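Local coordinates for possible acyl-[acyl-carrier protein] desaturase DESA2 (acyl-[acp] desaturase) (stearoyl-acp desaturase) (Mycobacterium tuberculosis, PDB 1ZA0) that may introduce double bonds into acyl chains carried on acyl carrier protein, as a putative di-iron desaturase of mycobacterial fatty acid biosynthesis, at residues L152-A163 against E189-V200. Sequence-based numbering, arbitrary orientation.
Sequences LVYMAFYERCGA and EVRHEEFFANLV. With MN (manganese (II) ion), chain B.
Glu159, Glu189 and His192 converge on one manganese ion between two nearly antiparallel helices, the axes of the two short segments approaching to 8.1 Å. Glu159 chelates it through both oxygens, OE1 at 2.3 Å and OE2 at 2.4 Å from the manganese, whereas Glu189 gives OE2 alone, at 2.1 Å. His192 binds through ND1, and Glu107 and a water add further ligands. The two carboxylate planes are 87° apart; Glu159 OE1 and Glu189 OE2 come close because both bind the manganese, not through a hydrogen bond. Second-shell bonds fix the ligands: Trp103 NE1 to Glu159 OE2, Glu106 to His192 NE2, and a Lys76 salt bridge to Glu189 OE1, an oxygen that also accepts from the metal-bound water.

On another side of the interface Arg160 NH1 donates to Glu193 OE2 at 2.7 Å, close to the guanidinium plane and onto the syn lone pair. Glu193 reaches it with CG anti to the backbone N (chi1 -176°) and its chain extended beyond CG, which puts its carboxylate beside the Arg160 methylenes, nearly perpendicular to the guanidinium; Arg257 forms a second salt bridge with the same oxygen.

Apolar packing takes over away from the metal. Phe196 fits as a knob among Leu152, Met155, Ala156 and Glu159. Met155 CB lies 3.8 Å from the Phe196 ring centroid, 12° off the normal, a CH-pi contact; the Met155 chain, bent at chi2 and chi3, brings CE to within 3.8 Å of Phe196 CE2, with SD above the same face at a distance, a Met-aromatic contact, while Leu152 CD2 comes to the ring edge. Farther along, Val200 CG2 rests 3.9 Å from Leu152 CB.

Carboxylates and a histidine facing inward from a helical bundle are characteristic of the ferritin-like fold of type 2 desaturases, and these ligands correspond to those expected to hold the di-iron centre.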
loop_
_atom_site.group_PDB
_atom_site.type_symbol
_atom_site.label_atom_id
_atom_site.label_comp_id
_atom_site.label_asym_id
_atom_site.label_seq_id
_atom_site.Cartn_x
_atom_site.Cartn_y
_atom_site.Cartn_z
ATOM N N LEU A 152 -7.139 2.640 -13.490
ATOM C CA LEU A 152 -6.225 1.513 -13.500
ATOM C C LEU A 152 -4.809 2.024 -13.400
ATOM O O LEU A 152 -3.993 1.402 -12.743
ATOM C CB LEU A 152 -6.419 0.597 -14.721
ATOM C CG LEU A 152 -7.760 -0.115 -14.845
ATOM C CD1 LEU A 152 -7.952 -0.767 -16.311
ATOM C CD2 LEU A 152 -7.918 -1.165 -13.752
ATOM N N VAL A 153 -4.517 3.153 -14.047
ATOM C CA VAL A 153 -3.200 3.748 -14.025
ATOM C C VAL A 153 -2.875 4.225 -12.573
ATOM O O VAL A 153 -1.816 3.951 -12.085
ATOM C CB VAL A 153 -3.114 4.918 -14.988
ATOM C CG1 VAL A 153 -1.849 5.767 -14.753
ATOM C CG2 VAL A 153 -3.175 4.366 -16.489
ATOM N N TYR A 154 -3.823 4.931 -11.956
ATOM C CA TYR A 154 -3.688 5.380 -10.582
ATOM C C TYR A 154 -3.369 4.197 -9.649
ATOM O O TYR A 154 -2.445 4.289 -8.878
ATOM C CB TYR A 154 -4.952 6.106 -10.109
ATOM C CG TYR A 154 -4.903 6.448 -8.641
ATOM C CD1 TYR A 154 -4.174 7.574 -8.173
ATOM C CD2 TYR A 154 -5.483 5.620 -7.720
ATOM C CE1 TYR A 154 -4.114 7.859 -6.771
ATOM C CE2 TYR A 154 -5.424 5.907 -6.354
ATOM C CZ TYR A 154 -4.739 7.003 -5.902
ATOM O OH TYR A 154 -4.713 7.223 -4.537
ATOM N N MET A 155 -4.146 3.123 -9.719
ATOM C CA MET A 155 -3.948 1.982 -8.890
ATOM C C MET A 155 -2.590 1.300 -9.113
ATOM O O MET A 155 -1.971 0.849 -8.142
ATOM C CB MET A 155 -5.051 0.972 -9.080
ATOM C CG MET A 155 -6.401 1.406 -8.553
ATOM S SD MET A 155 -6.393 1.911 -6.821
ATOM C CE MET A 155 -5.926 0.278 -6.085
ATOM N N ALA A 156 -2.085 1.298 -10.349
ATOM C CA ALA A 156 -0.795 0.696 -10.578
ATOM C C ALA A 156 0.311 1.457 -9.867
ATOM O O ALA A 156 1.217 0.845 -9.241
ATOM C CB ALA A 156 -0.510 0.588 -12.132
ATOM N N PHE A 157 0.266 2.777 -9.954
ATOM C CA PHE A 157 1.264 3.578 -9.304
ATOM C C PHE A 157 1.141 3.495 -7.768
ATOM O O PHE A 157 2.122 3.523 -7.062
ATOM C CB PHE A 157 1.114 5.025 -9.710
ATOM C CG PHE A 157 1.791 5.372 -10.969
ATOM C CD1 PHE A 157 3.163 5.457 -11.021
ATOM C CD2 PHE A 157 1.037 5.691 -12.128
ATOM C CE1 PHE A 157 3.814 5.802 -12.188
ATOM C CE2 PHE A 157 1.703 6.056 -13.337
ATOM C CZ PHE A 157 3.083 6.090 -13.360
ATOM N N TYR A 158 -0.098 3.535 -7.296
ATOM C CA TYR A 158 -0.397 3.591 -5.887
ATOM C C TYR A 158 0.022 2.263 -5.206
ATOM O O TYR A 158 0.663 2.290 -4.160
ATOM C CB TYR A 158 -1.902 3.889 -5.671
ATOM C CG TYR A 158 -2.317 3.924 -4.199
ATOM C CD1 TYR A 158 -2.101 5.070 -3.448
ATOM C CD2 TYR A 158 -2.879 2.822 -3.574
ATOM C CE1 TYR A 158 -2.460 5.141 -2.098
ATOM C CE2 TYR A 158 -3.247 2.884 -2.207
ATOM C CZ TYR A 158 -3.010 4.047 -1.480
ATOM O OH TYR A 158 -3.355 4.173 -0.137
ATOM N N GLU A 159 -0.260 1.131 -5.838
ATOM C CA GLU A 159 0.262 -0.131 -5.385
ATOM C C GLU A 159 1.771 -0.223 -5.447
ATOM O O GLU A 159 2.377 -0.814 -4.572
ATOM C CB GLU A 159 -0.385 -1.317 -6.099
ATOM C CG GLU A 159 -1.866 -1.414 -5.820
ATOM C CD GLU A 159 -2.085 -1.961 -4.388
ATOM O OE1 GLU A 159 -1.053 -2.155 -3.649
ATOM O OE2 GLU A 159 -3.210 -2.258 -4.015
ATOM N N ARG A 160 2.398 0.400 -6.435
ATOM C CA ARG A 160 3.846 0.378 -6.462
ATOM C C ARG A 160 4.411 1.214 -5.288
ATOM O O ARG A 160 5.358 0.816 -4.691
ATOM C CB ARG A 160 4.383 0.930 -7.783
ATOM C CG ARG A 160 5.932 0.788 -7.909
ATOM C CD ARG A 160 6.449 1.091 -9.312
ATOM N NE ARG A 160 7.819 0.652 -9.522
ATOM C CZ ARG A 160 8.232 -0.418 -10.179
ATOM N NH1 ARG A 160 7.392 -1.271 -10.727
ATOM N NH2 ARG A 160 9.538 -0.633 -10.259
ATOM N N CYS A 161 3.806 2.362 -5.008
ATOM C CA CYS A 161 4.137 3.135 -3.808
ATOM C C CYS A 161 4.037 2.263 -2.542
ATOM O O CYS A 161 4.964 2.268 -1.735
ATOM C CB CYS A 161 3.239 4.356 -3.627
ATOM S SG CYS A 161 3.398 5.562 -4.941
ATOM N N GLY A 162 2.921 1.554 -2.383
ATOM C CA GLY A 162 2.725 0.574 -1.313
ATOM C C GLY A 162 3.845 -0.432 -1.223
ATOM O O GLY A 162 4.314 -0.743 -0.121
ATOM N N ALA A 163 4.252 -0.977 -2.368
ATOM C CA ALA A 163 5.253 -2.027 -2.412
ATOM C C ALA A 163 6.648 -1.507 -1.996
ATOM O O ALA A 163 7.294 -2.178 -1.194
ATOM C CB ALA A 163 5.300 -2.663 -3.775
ATOM N N GLU A 189 1.574 -6.416 -1.849
ATOM C CA GLU A 189 1.566 -5.216 -2.614
ATOM C C GLU A 189 2.266 -5.389 -4.001
ATOM O O GLU A 189 1.816 -4.784 -4.984
ATOM C CB GLU A 189 2.236 -4.039 -1.883
ATOM C CG GLU A 189 1.693 -3.742 -0.491
ATOM C CD GLU A 189 0.305 -3.127 -0.481
ATOM O OE1 GLU A 189 0.176 -1.969 0.056
ATOM O OE2 GLU A 189 -0.656 -3.805 -0.924
ATOM N N VAL A 190 3.319 -6.207 -4.052
ATOM C CA VAL A 190 3.969 -6.549 -5.315
ATOM C C VAL A 190 2.965 -7.221 -6.285
ATOM O O VAL A 190 2.905 -6.910 -7.499
ATOM C CB VAL A 190 5.245 -7.378 -5.070
ATOM C CG1 VAL A 190 5.760 -8.062 -6.371
ATOM C CG2 VAL A 190 6.344 -6.500 -4.401
ATOM N N ARG A 191 2.218 -8.131 -5.722
ATOM C CA ARG A 191 1.170 -8.840 -6.426
ATOM C C ARG A 191 0.030 -7.946 -6.885
ATOM O O ARG A 191 -0.468 -8.094 -8.020
ATOM C CB ARG A 191 0.688 -10.016 -5.593
ATOM C CG ARG A 191 1.693 -11.099 -5.511
ATOM C CD ARG A 191 1.416 -12.113 -4.396
ATOM N NE ARG A 191 0.105 -12.761 -4.428
ATOM C CZ ARG A 191 -0.190 -13.838 -5.174
ATOM N NH1 ARG A 191 0.678 -14.313 -6.049
ATOM N NH2 ARG A 191 -1.384 -14.412 -5.104
ATOM N N HIS A 192 -0.324 -6.938 -6.057
ATOM C CA HIS A 192 -1.357 -6.007 -6.393
ATOM C C HIS A 192 -0.895 -5.145 -7.589
ATOM O O HIS A 192 -1.651 -4.883 -8.588
ATOM C CB HIS A 192 -1.715 -5.144 -5.155
ATOM C CG HIS A 192 -2.402 -5.910 -4.037
ATOM N ND1 HIS A 192 -2.813 -5.309 -2.856
ATOM C CD2 HIS A 192 -2.671 -7.240 -3.899
ATOM C CE1 HIS A 192 -3.395 -6.232 -2.091
ATOM N NE2 HIS A 192 -3.279 -7.413 -2.671
ATOM N N GLU A 193 0.311 -4.633 -7.457
ATOM C CA GLU A 193 0.854 -3.814 -8.484
ATOM C C GLU A 193 0.913 -4.589 -9.850
ATOM O O GLU A 193 0.650 -3.986 -10.893
ATOM C CB GLU A 193 2.225 -3.232 -8.094
ATOM C CG GLU A 193 2.748 -2.276 -9.180
ATOM C CD GLU A 193 4.265 -2.141 -9.265
ATOM O OE1 GLU A 193 4.983 -2.699 -8.397
ATOM O OE2 GLU A 193 4.743 -1.409 -10.200
ATOM N N GLU A 194 1.309 -5.850 -9.799
ATOM C CA GLU A 194 1.567 -6.684 -10.981
ATOM C C GLU A 194 0.195 -6.790 -11.707
ATOM O O GLU A 194 0.084 -6.627 -12.902
ATOM C CB GLU A 194 2.046 -8.076 -10.568
ATOM C CG GLU A 194 2.197 -9.146 -11.654
ATOM C CD GLU A 194 2.724 -10.444 -11.113
ATOM O OE1 GLU A 194 2.827 -10.550 -9.861
ATOM O OE2 GLU A 194 3.092 -11.384 -11.884
ATOM N N PHE A 195 -0.831 -7.072 -10.940
ATOM C CA PHE A 195 -2.198 -7.223 -11.455
ATOM C C PHE A 195 -2.681 -5.960 -12.112
ATOM O O PHE A 195 -3.013 -5.983 -13.317
ATOM C CB PHE A 195 -3.153 -7.676 -10.339
ATOM C CG PHE A 195 -4.399 -8.406 -10.825
ATOM C CD1 PHE A 195 -4.696 -9.667 -10.355
ATOM C CD2 PHE A 195 -5.287 -7.808 -11.683
ATOM C CE1 PHE A 195 -5.872 -10.328 -10.749
ATOM C CE2 PHE A 195 -6.447 -8.475 -12.107
ATOM C CZ PHE A 195 -6.726 -9.741 -11.651
ATOM N N PHE A 196 -2.673 -4.824 -11.393
ATOM C CA PHE A 196 -3.110 -3.580 -12.013
ATOM C C PHE A 196 -2.224 -3.181 -13.171
ATOM O O PHE A 196 -2.692 -2.654 -14.201
ATOM C CB PHE A 196 -3.253 -2.414 -11.026
ATOM C CG PHE A 196 -4.411 -2.597 -10.068
ATOM C CD1 PHE A 196 -5.728 -2.549 -10.532
ATOM C CD2 PHE A 196 -4.181 -2.842 -8.728
ATOM C CE1 PHE A 196 -6.798 -2.722 -9.658
ATOM C CE2 PHE A 196 -5.250 -3.017 -7.841
ATOM C CZ PHE A 196 -6.553 -2.980 -8.323
ATOM N N ALA A 197 -0.929 -3.363 -13.001
ATOM C CA ALA A 197 -0.024 -2.936 -14.064
ATOM C C ALA A 197 -0.244 -3.779 -15.340
ATOM O O ALA A 197 -0.023 -3.302 -16.436
ATOM C CB ALA A 197 1.414 -3.045 -13.608
ATOM N N ASN A 198 -0.585 -5.054 -15.191
ATOM C CA ASN A 198 -0.809 -5.879 -16.373
ATOM C C ASN A 198 -2.081 -5.359 -17.132
ATOM O O ASN A 198 -2.127 -5.387 -18.366
ATOM C CB ASN A 198 -0.933 -7.377 -15.980
ATOM C CG ASN A 198 0.402 -7.998 -15.619
ATOM O OD1 ASN A 198 1.459 -7.398 -15.949
ATOM N ND2 ASN A 198 0.388 -9.235 -14.967
ATOM N N LEU A 199 -3.073 -4.855 -16.391
ATOM C CA LEU A 199 -4.307 -4.350 -16.992
ATOM C C LEU A 199 -3.963 -3.105 -17.752
ATOM O O LEU A 199 -4.470 -2.883 -18.857
ATOM C CB LEU A 199 -5.393 -4.083 -15.967
ATOM C CG LEU A 199 -5.912 -5.235 -15.154
ATOM C CD1 LEU A 199 -7.067 -4.867 -14.192
ATOM C CD2 LEU A 199 -6.363 -6.267 -16.066
ATOM N N VAL A 200 -3.069 -2.302 -17.200
ATOM C CA VAL A 200 -2.616 -1.092 -17.826
ATOM C C VAL A 200 -1.828 -1.378 -19.122
ATOM O O VAL A 200 -1.939 -0.630 -20.130
ATOM C CB VAL A 200 -1.780 -0.226 -16.904
ATOM C CG1 VAL A 200 -1.121 0.919 -17.640
ATOM C CG2 VAL A 200 -2.622 0.343 -15.740
HETATM MN MN MN B . -2.285 -3.179 -2.033
HETATM O O HOH W 1 -0.644 0.321 -1.236
HETATM O O HOH W 2 -2.296 -1.112 -1.378
#